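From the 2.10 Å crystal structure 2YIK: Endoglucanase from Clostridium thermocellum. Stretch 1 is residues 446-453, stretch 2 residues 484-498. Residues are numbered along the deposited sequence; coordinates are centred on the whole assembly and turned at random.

Stretch 1 (446-453) SVKYPHHR
Stretch 2 484-498: QHVDRTNDYIYNEVA

A single carboxylate, that of Asp487, takes up two consecutive backbone amides of the opposing stretch: Lys448 N donates to Asp487 OD2 at 2.8 Å, nearly straight at 169°, and Tyr449 N donates to Asp487 OD1 at 2.9 Å and 148°. Two neighbouring N-H groups can converge on one acid because Lys448 (phi/psi -121/-6) turns the chain between Val447, which is extended (-62/147), and Tyr449 (-121/56). Asp487 (-87/79) sets its CB sideways, but chi1 t (-173°) and chi2 15° bring the carboxylate across, where OD2 also lies 3.4 Å from Val447 CA.

Neither stretch forms a regular strand across the contact, and 651 Å² is buried between them. Stretch 1 is irregular up to His452, the N-cap of a helix that Arg453 enters. Stretch 2 is loop and turn: a type I turn runs from Arg488 to Asp491, with Asp491 N bonded to Arg488 O at 3.0 Å, and residues 492-494 have helical phi/psi. Asp491 O accepts Asn495 N at 3.1 Å, while Asp491 OD1 accepts Tyr494 N at 3.2 Å, so this one residue holds the bend through both backbone and side chain. The two chains run in broadly the same sense, contacts moving from Val447-His485 to His452-Val497. In register, the CA atoms of Pro450 and Asn495 are 5.1 Å apart, those of His451 and Thr489 4.6 Å. The backbone-to-backbone hydrogen bond between the stretches runs from His451 N to Asn495 O, 2.9 Å and 171°.

Tyr449 O faces the start of the turn and receives a CA-H...O contact from Thr489 CA at 3.2 Å. The Tyr449 side chain (chi1 m, chi2 83°) points its CB toward stretch 2, with Thr489 OG1 at the edge of its ring.

His451 (chi1 t, chi2 -105°) has the largest covered area, 123 Å². Tyr492 CB sits over one face of its imidazole, 3.9 Å from the ring centroid and 9° off the normal, a CH-pi contact; the Tyr492 phenol, at chi1 p, leads away. Water 1 donates to Glu496 OE1 at 3.0 Å and lies 3.4 Å from His451 ND1 in a weak bond, linking acid and imidazole. Glu496 (chi1 t, chi2 p) starts with CB away, yet its end comes nearer.

Valines pack at either end of the contact. Val447 (chi1 m) sets CG1 3.4 Å from His485 NE2, a van der Waals contact with the imidazole. Val497 (chi1 m) points toward stretch 1; its CG1 makes the apolar contact with Pro450 CB at 3.9 Å, and its CG2 lies 3.8 Å from His452 ND1, so its two methyls reach different residues.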

ATOM      1  N   SER A 446      -6.801   4.064 -23.681  1.00 32.90           N
ATOM      2  CA  SER A 446      -5.905   3.885 -22.531  1.00 32.81           C
ATOM      3  C   SER A 446      -4.444   3.745 -22.962  1.00 32.39           C
ATOM      4  O   SER A 446      -4.163   3.364 -24.099  1.00 33.51           O
ATOM      5  CB  SER A 446      -6.289   2.620 -21.753  1.00 29.56           C
ATOM      6  OG  SER A 446      -7.587   2.710 -21.202  1.00 31.22           O
ATOM      7  N   VAL A 447      -3.514   4.050 -22.060  1.00 31.79           N
ATOM      8  CA  VAL A 447      -2.102   3.885 -22.374  1.00 31.83           C
ATOM      9  C   VAL A 447      -1.919   2.389 -22.640  1.00 32.65           C
ATOM     10  O   VAL A 447      -2.597   1.553 -22.028  1.00 32.66           O
ATOM     11  CB  VAL A 447      -1.193   4.328 -21.201  1.00 32.73           C
ATOM     12  CG1 VAL A 447      -1.222   5.841 -21.070  1.00 33.23           C
ATOM     13  CG2 VAL A 447      -1.659   3.701 -19.912  1.00 33.00           C
ATOM     14  N   LYS A 448      -1.003   2.047 -23.542  1.00 32.32           N
ATOM     15  CA  LYS A 448      -0.798   0.650 -23.906  1.00 33.33           C
ATOM     16  C   LYS A 448       0.595   0.091 -23.676  1.00 32.13           C
ATOM     17  O   LYS A 448       0.807  -1.105 -23.835  1.00 32.64           O
ATOM     18  CB  LYS A 448      -1.184   0.460 -25.379  1.00 34.22           C
ATOM     19  CG  LYS A 448      -2.632   0.808 -25.664  1.00 36.07           C
ATOM     20  CD  LYS A 448      -2.867   1.118 -27.132  1.00 39.30           C
ATOM     21  CE  LYS A 448      -4.354   1.287 -27.432  1.00 40.78           C
ATOM     22  NZ  LYS A 448      -4.979   2.433 -26.703  1.00 41.66           N
ATOM     23  N   TYR A 449       1.537   0.938 -23.279  1.00 32.03           N
ATOM     24  CA  TYR A 449       2.909   0.477 -23.073  1.00 32.96           C
ATOM     25  C   TYR A 449       3.472   0.675 -21.667  1.00 31.83           C
ATOM     26  O   TYR A 449       4.526   1.299 -21.503  1.00 29.77           O
ATOM     27  CB  TYR A 449       3.828   1.171 -24.074  1.00 35.38           C
ATOM     28  CG  TYR A 449       3.502   0.859 -25.509  1.00 38.74           C
ATOM     29  CD1 TYR A 449       2.497   1.554 -26.179  1.00 41.17           C
ATOM     30  CD2 TYR A 449       4.171  -0.158 -26.190  1.00 40.09           C
ATOM     31  CE1 TYR A 449       2.161   1.242 -27.493  1.00 42.67           C
ATOM     32  CE2 TYR A 449       3.847  -0.479 -27.505  1.00 42.66           C
ATOM     33  CZ  TYR A 449       2.841   0.224 -28.148  1.00 43.66           C
ATOM     34  OH  TYR A 449       2.506  -0.113 -29.440  1.00 46.40           O
ATOM     35  N   PRO A 450       2.793   0.140 -20.637  1.00 31.33           N
ATOM     36  CA  PRO A 450       3.337   0.329 -19.286  1.00 32.01           C
ATOM     37  C   PRO A 450       4.750  -0.242 -19.104  1.00 32.34           C
ATOM     38  O   PRO A 450       5.137  -1.213 -19.765  1.00 33.58           O
ATOM     39  CB  PRO A 450       2.294  -0.351 -18.386  1.00 31.74           C
ATOM     40  CG  PRO A 450       1.616  -1.357 -19.311  1.00 31.86           C
ATOM     41  CD  PRO A 450       1.510  -0.586 -20.606  1.00 30.86           C
ATOM     42  N   HIS A 451       5.518   0.382 -18.218  1.00 32.40           N
ATOM     43  CA  HIS A 451       6.883  -0.050 -17.913  1.00 32.89           C
ATOM     44  C   HIS A 451       6.758  -1.249 -16.973  1.00 32.73           C
ATOM     45  O   HIS A 451       6.875  -1.118 -15.752  1.00 32.82           O
ATOM     46  CB  HIS A 451       7.634   1.096 -17.230  1.00 31.56           C
ATOM     47  CG  HIS A 451       9.084   0.814 -16.991  1.00 32.82           C
ATOM     48  ND1 HIS A 451       9.586   0.518 -15.741  1.00 33.81           N
ATOM     49  CD2 HIS A 451      10.136   0.793 -17.838  1.00 32.52           C
ATOM     50  CE1 HIS A 451      10.890   0.329 -15.831  1.00 33.78           C
ATOM     51  NE2 HIS A 451      11.250   0.489 -17.091  1.00 33.78           N
ATOM     52  N   HIS A 452       6.532  -2.421 -17.554  1.00 32.72           N
ATOM     53  CA  HIS A 452       6.318  -3.637 -16.773  1.00 32.07           C
ATOM     54  C   HIS A 452       6.896  -4.872 -17.475  1.00 32.25           C
ATOM     55  O   HIS A 452       6.488  -5.217 -18.587  1.00 29.65           O
ATOM     56  CB  HIS A 452       4.808  -3.798 -16.575  1.00 31.50           C
ATOM     57  CG  HIS A 452       4.409  -4.912 -15.659  1.00 32.47           C
ATOM     58  ND1 HIS A 452       4.273  -4.745 -14.298  1.00 33.50           N
ATOM     59  CD2 HIS A 452       4.042  -6.189 -15.923  1.00 32.05           C
ATOM     60  CE1 HIS A 452       3.832  -5.872 -13.763  1.00 33.07           C
ATOM     61  NE2 HIS A 452       3.684  -6.762 -14.726  1.00 34.00           N
ATOM     62  N   ARG A 453       7.840  -5.540 -16.820  1.00 31.35           N
ATOM     63  CA  ARG A 453       8.465  -6.728 -17.394  1.00 31.80           C
ATOM     64  C   ARG A 453       7.504  -7.820 -17.880  1.00 32.52           C
ATOM     65  O   ARG A 453       7.463  -8.107 -19.075  1.00 31.80           O
ATOM     66  CB  ARG A 453       9.467  -7.321 -16.403  1.00 30.22           C
ATOM     67  CG  ARG A 453      10.742  -6.506 -16.290  1.00 30.83           C
ATOM     68  CD  ARG A 453      11.632  -6.970 -15.147  1.00 28.82           C
ATOM     69  NE  ARG A 453      12.887  -6.220 -15.119  1.00 27.25           N
ATOM     70  CZ  ARG A 453      12.971  -4.911 -14.905  1.00 28.01           C
ATOM     71  NH1 ARG A 453      11.871  -4.201 -14.697  1.00 27.39           N
ATOM     72  NH2 ARG A 453      14.153  -4.312 -14.900  1.00 28.10           N
ATOM     73  N   GLN A 484       1.220  16.569 -20.804  1.00 34.20           N
ATOM     74  CA  GLN A 484       1.704  15.688 -21.863  1.00 35.95           C
ATOM     75  C   GLN A 484       2.160  14.331 -21.292  1.00 36.30           C
ATOM     76  O   GLN A 484       2.399  14.174 -20.089  1.00 35.67           O
ATOM     77  CB  GLN A 484       2.862  16.308 -22.643  1.00 39.37           C
ATOM     78  CG  GLN A 484       2.556  17.655 -23.318  1.00 42.89           C
ATOM     79  CD  GLN A 484       1.538  17.536 -24.441  1.00 46.56           C
ATOM     80  OE1 GLN A 484       1.891  17.451 -25.627  1.00 50.37           O
ATOM     81  NE2 GLN A 484       0.262  17.554 -24.072  1.00 47.37           N
ATOM     82  N   HIS A 485       2.253  13.342 -22.181  1.00 36.25           N
ATOM     83  CA  HIS A 485       2.609  11.985 -21.788  1.00 36.55           C
ATOM     84  C   HIS A 485       3.203  11.160 -22.938  1.00 37.17           C
ATOM     85  O   HIS A 485       2.714  11.212 -24.068  1.00 36.33           O
ATOM     86  CB  HIS A 485       1.335  11.280 -21.286  1.00 35.08           C
ATOM     87  CG  HIS A 485       1.526   9.833 -20.933  1.00 34.79           C
ATOM     88  ND1 HIS A 485       1.967   9.421 -19.695  1.00 34.32           N
ATOM     89  CD2 HIS A 485       1.301   8.703 -21.650  1.00 32.46           C
ATOM     90  CE1 HIS A 485       2.006   8.097 -19.659  1.00 33.98           C
ATOM     91  NE2 HIS A 485       1.608   7.640 -20.832  1.00 35.25           N
ATOM     92  N   VAL A 486       4.254  10.391 -22.651  1.00 37.24           N
ATOM     93  CA  VAL A 486       4.862   9.535 -23.669  1.00 38.24           C
ATOM     94  C   VAL A 486       4.553   8.084 -23.327  1.00 37.31           C
ATOM     95  O   VAL A 486       5.045   7.545 -22.337  1.00 37.27           O
ATOM     96  CB  VAL A 486       6.390   9.725 -23.752  1.00 39.53           C
ATOM     97  CG1 VAL A 486       6.999   8.644 -24.665  1.00 38.84           C
ATOM     98  CG2 VAL A 486       6.703  11.126 -24.298  1.00 39.06           C
ATOM     99  N   ASP A 487       3.716   7.464 -24.152  1.00 36.99           N
ATOM    100  CA  ASP A 487       3.302   6.084 -23.933  1.00 37.32           C
ATOM    101  C   ASP A 487       4.258   5.061 -24.559  1.00 37.27           C
ATOM    102  O   ASP A 487       3.991   4.521 -25.631  1.00 37.39           O
ATOM    103  CB  ASP A 487       1.872   5.904 -24.468  1.00 35.95           C
ATOM    104  CG  ASP A 487       1.282   4.547 -24.133  1.00 34.70           C
ATOM    105  OD1 ASP A 487       1.839   3.847 -23.263  1.00 31.47           O
ATOM    106  OD2 ASP A 487       0.251   4.192 -24.740  1.00 33.01           O
ATOM    107  N   ARG A 488       5.372   4.812 -23.875  1.00 36.88           N
ATOM    108  CA  ARG A 488       6.381   3.853 -24.321  1.00 37.45           C
ATOM    109  C   ARG A 488       6.829   2.980 -23.152  1.00 37.17           C
ATOM    110  O   ARG A 488       6.894   3.441 -22.010  1.00 35.85           O
ATOM    111  CB  ARG A 488       7.605   4.572 -24.891  1.00 39.14           C
ATOM    112  CG  ARG A 488       7.433   5.125 -26.300  1.00 41.95           C
ATOM    113  CD  ARG A 488       8.759   5.703 -26.783  1.00 44.55           C
ATOM    114  NE  ARG A 488       9.802   4.677 -26.825  1.00 47.53           N
ATOM    115  CZ  ARG A 488       9.948   3.782 -27.803  1.00 49.43           C
ATOM    116  NH1 ARG A 488       9.116   3.786 -28.841  1.00 49.55           N
ATOM    117  NH2 ARG A 488      10.922   2.875 -27.736  1.00 47.52           N
ATOM    118  N   THR A 489       7.148   1.724 -23.440  1.00 36.99           N
ATOM    119  CA  THR A 489       7.590   0.798 -22.411  1.00 37.15           C
ATOM    120  C   THR A 489       8.819   1.324 -21.660  1.00 38.24           C
ATOM    121  O   THR A 489       8.951   1.115 -20.451  1.00 37.50           O
ATOM    122  CB  THR A 489       7.902  -0.586 -23.027  1.00 37.26           C
ATOM    123  OG1 THR A 489       6.716  -1.112 -23.640  1.00 35.77           O
ATOM    124  CG2 THR A 489       8.383  -1.561 -21.954  1.00 36.95           C
ATOM    125  N   ASN A 490       9.715   2.023 -22.354  1.00 38.25           N
ATOM    126  CA  ASN A 490      10.905   2.531 -21.678  1.00 40.48           C
ATOM    127  C   ASN A 490      10.750   3.899 -21.014  1.00 41.70           C
ATOM    128  O   ASN A 490      11.732   4.454 -20.513  1.00 40.97           O
ATOM    129  CB  ASN A 490      12.116   2.541 -22.627  1.00 41.37           C
ATOM    130  CG  ASN A 490      11.938   3.482 -23.805  1.00 42.46           C
ATOM    131  OD1 ASN A 490      10.965   4.231 -23.878  1.00 41.96           O
ATOM    132  ND2 ASN A 490      12.891   3.451 -24.734  1.00 43.93           N
ATOM    133  N   ASP A 491       9.534   4.451 -21.007  1.00 42.59           N
ATOM    134  CA  ASP A 491       9.307   5.733 -20.334  1.00 43.98           C
ATOM    135  C   ASP A 491       9.067   5.339 -18.880  1.00 44.58           C
ATOM    136  O   ASP A 491       7.925   5.122 -18.462  1.00 44.26           O
ATOM    137  CB  ASP A 491       8.069   6.454 -20.892  1.00 44.41           C
ATOM    138  CG  ASP A 491       7.754   7.741 -20.139  1.00 45.96           C
ATOM    139  OD1 ASP A 491       8.565   8.117 -19.257  1.00 45.46           O
ATOM    140  OD2 ASP A 491       6.704   8.376 -20.422  1.00 44.91           O
ATOM    141  N   TYR A 492      10.148   5.244 -18.110  1.00 44.96           N
ATOM    142  CA  TYR A 492      10.038   4.824 -16.722  1.00 46.84           C
ATOM    143  C   TYR A 492       9.517   5.851 -15.728  1.00 45.37           C
ATOM    144  O   TYR A 492       9.333   5.529 -14.552  1.00 45.39           O
ATOM    145  CB  TYR A 492      11.380   4.276 -16.226  1.00 50.86           C
ATOM    146  CG  TYR A 492      12.501   5.279 -16.271  1.00 55.37           C
ATOM    147  CD1 TYR A 492      13.244   5.479 -17.437  1.00 57.25           C
ATOM    148  CD2 TYR A 492      12.797   6.059 -15.153  1.00 57.00           C
ATOM    149  CE1 TYR A 492      14.264   6.444 -17.486  1.00 59.03           C
ATOM    150  CE2 TYR A 492      13.803   7.019 -15.187  1.00 59.04           C
ATOM    151  CZ  TYR A 492      14.533   7.211 -16.350  1.00 59.81           C
ATOM    152  OH  TYR A 492      15.523   8.178 -16.368  1.00 61.31           O
ATOM    153  N   ILE A 493       9.288   7.082 -16.168  1.00 43.61           N
ATOM    154  CA  ILE A 493       8.763   8.084 -15.250  1.00 42.06           C
ATOM    155  C   ILE A 493       7.248   8.173 -15.384  1.00 40.63           C
ATOM    156  O   ILE A 493       6.500   7.916 -14.434  1.00 39.61           O
ATOM    157  CB  ILE A 493       9.364   9.483 -15.519  1.00 42.37           C
ATOM    158  CG1 ILE A 493      10.844   9.495 -15.147  1.00 43.00           C
ATOM    159  CG2 ILE A 493       8.619  10.542 -14.704  1.00 40.98           C
ATOM    160  CD1 ILE A 493      11.097   9.100 -13.700  1.00 46.50           C
ATOM    161  N   TYR A 494       6.801   8.498 -16.587  1.00 38.20           N
ATOM    162  CA  TYR A 494       5.387   8.653 -16.835  1.00 36.13           C
ATOM    163  C   TYR A 494       4.610   7.365 -17.075  1.00 34.08           C
ATOM    164  O   TYR A 494       3.387   7.362 -16.958  1.00 31.52           O
ATOM    165  CB  TYR A 494       5.219   9.670 -17.962  1.00 38.70           C
ATOM    166  CG  TYR A 494       5.850  10.987 -17.547  1.00 41.98           C
ATOM    167  CD1 TYR A 494       5.235  11.803 -16.584  1.00 43.23           C
ATOM    168  CD2 TYR A 494       7.106  11.367 -18.023  1.00 42.79           C
ATOM    169  CE1 TYR A 494       5.857  12.958 -16.101  1.00 43.48           C
ATOM    170  CE2 TYR A 494       7.742  12.529 -17.539  1.00 44.05           C
ATOM    171  CZ  TYR A 494       7.108  13.314 -16.579  1.00 43.91           C
ATOM    172  OH  TYR A 494       7.716  14.450 -16.087  1.00 43.65           O
ATOM    173  N   ASN A 495       5.309   6.269 -17.370  1.00 32.89           N
ATOM    174  CA  ASN A 495       4.634   4.988 -17.588  1.00 32.55           C
ATOM    175  C   ASN A 495       4.970   3.937 -16.529  1.00 31.28           C
ATOM    176  O   ASN A 495       4.703   2.744 -16.707  1.00 30.88           O
ATOM    177  CB  ASN A 495       4.919   4.438 -18.992  1.00 30.65           C
ATOM    178  CG  ASN A 495       3.704   4.549 -19.912  1.00 32.04           C
ATOM    179  OD1 ASN A 495       3.720   4.080 -21.054  1.00 31.91           O
ATOM    180  ND2 ASN A 495       2.644   5.178 -19.414  1.00 28.57           N
ATOM    181  N   GLU A 496       5.565   4.391 -15.433  1.00 29.97           N
ATOM    182  CA  GLU A 496       5.904   3.515 -14.314  1.00 29.53           C
ATOM    183  C   GLU A 496       4.594   3.014 -13.691  1.00 28.92           C
ATOM    184  O   GLU A 496       3.580   3.723 -13.696  1.00 27.48           O
ATOM    185  CB  GLU A 496       6.700   4.311 -13.272  1.00 29.48           C
ATOM    186  CG  GLU A 496       6.805   3.691 -11.883  1.00 32.97           C
ATOM    187  CD  GLU A 496       7.798   2.550 -11.807  1.00 35.53           C
ATOM    188  OE1 GLU A 496       8.089   1.932 -12.855  1.00 35.70           O
ATOM    189  OE2 GLU A 496       8.283   2.268 -10.690  1.00 38.77           O
ATOM    190  N   VAL A 497       4.616   1.782 -13.188  1.00 27.93           N
ATOM    191  CA  VAL A 497       3.462   1.170 -12.523  1.00 26.82           C
ATOM    192  C   VAL A 497       3.989   0.531 -11.232  1.00 26.70           C
ATOM    193  O   VAL A 497       5.139   0.099 -11.181  1.00 25.37           O
ATOM    194  CB  VAL A 497       2.801   0.073 -13.392  1.00 27.34           C
ATOM    195  CG1 VAL A 497       2.199   0.692 -14.647  1.00 26.37           C
ATOM    196  CG2 VAL A 497       3.819  -1.000 -13.746  1.00 28.33           C
ATOM    197  N   ALA A 498       3.168   0.482 -10.187  1.00 25.14           N
ATOM    198  CA  ALA A 498       3.628  -0.109  -8.929  1.00 25.32           C
ATOM    199  C   ALA A 498       2.503  -0.419  -7.960  1.00 24.52           C
ATOM    200  O   ALA A 498       1.410   0.135  -8.070  1.00 23.42           O
ATOM    201  CB  ALA A 498       4.642   0.815  -8.254  1.00 24.10           C
TER
HETATM  202  O   HOH W   1       9.561  -0.615 -12.534  1.00 33.77           O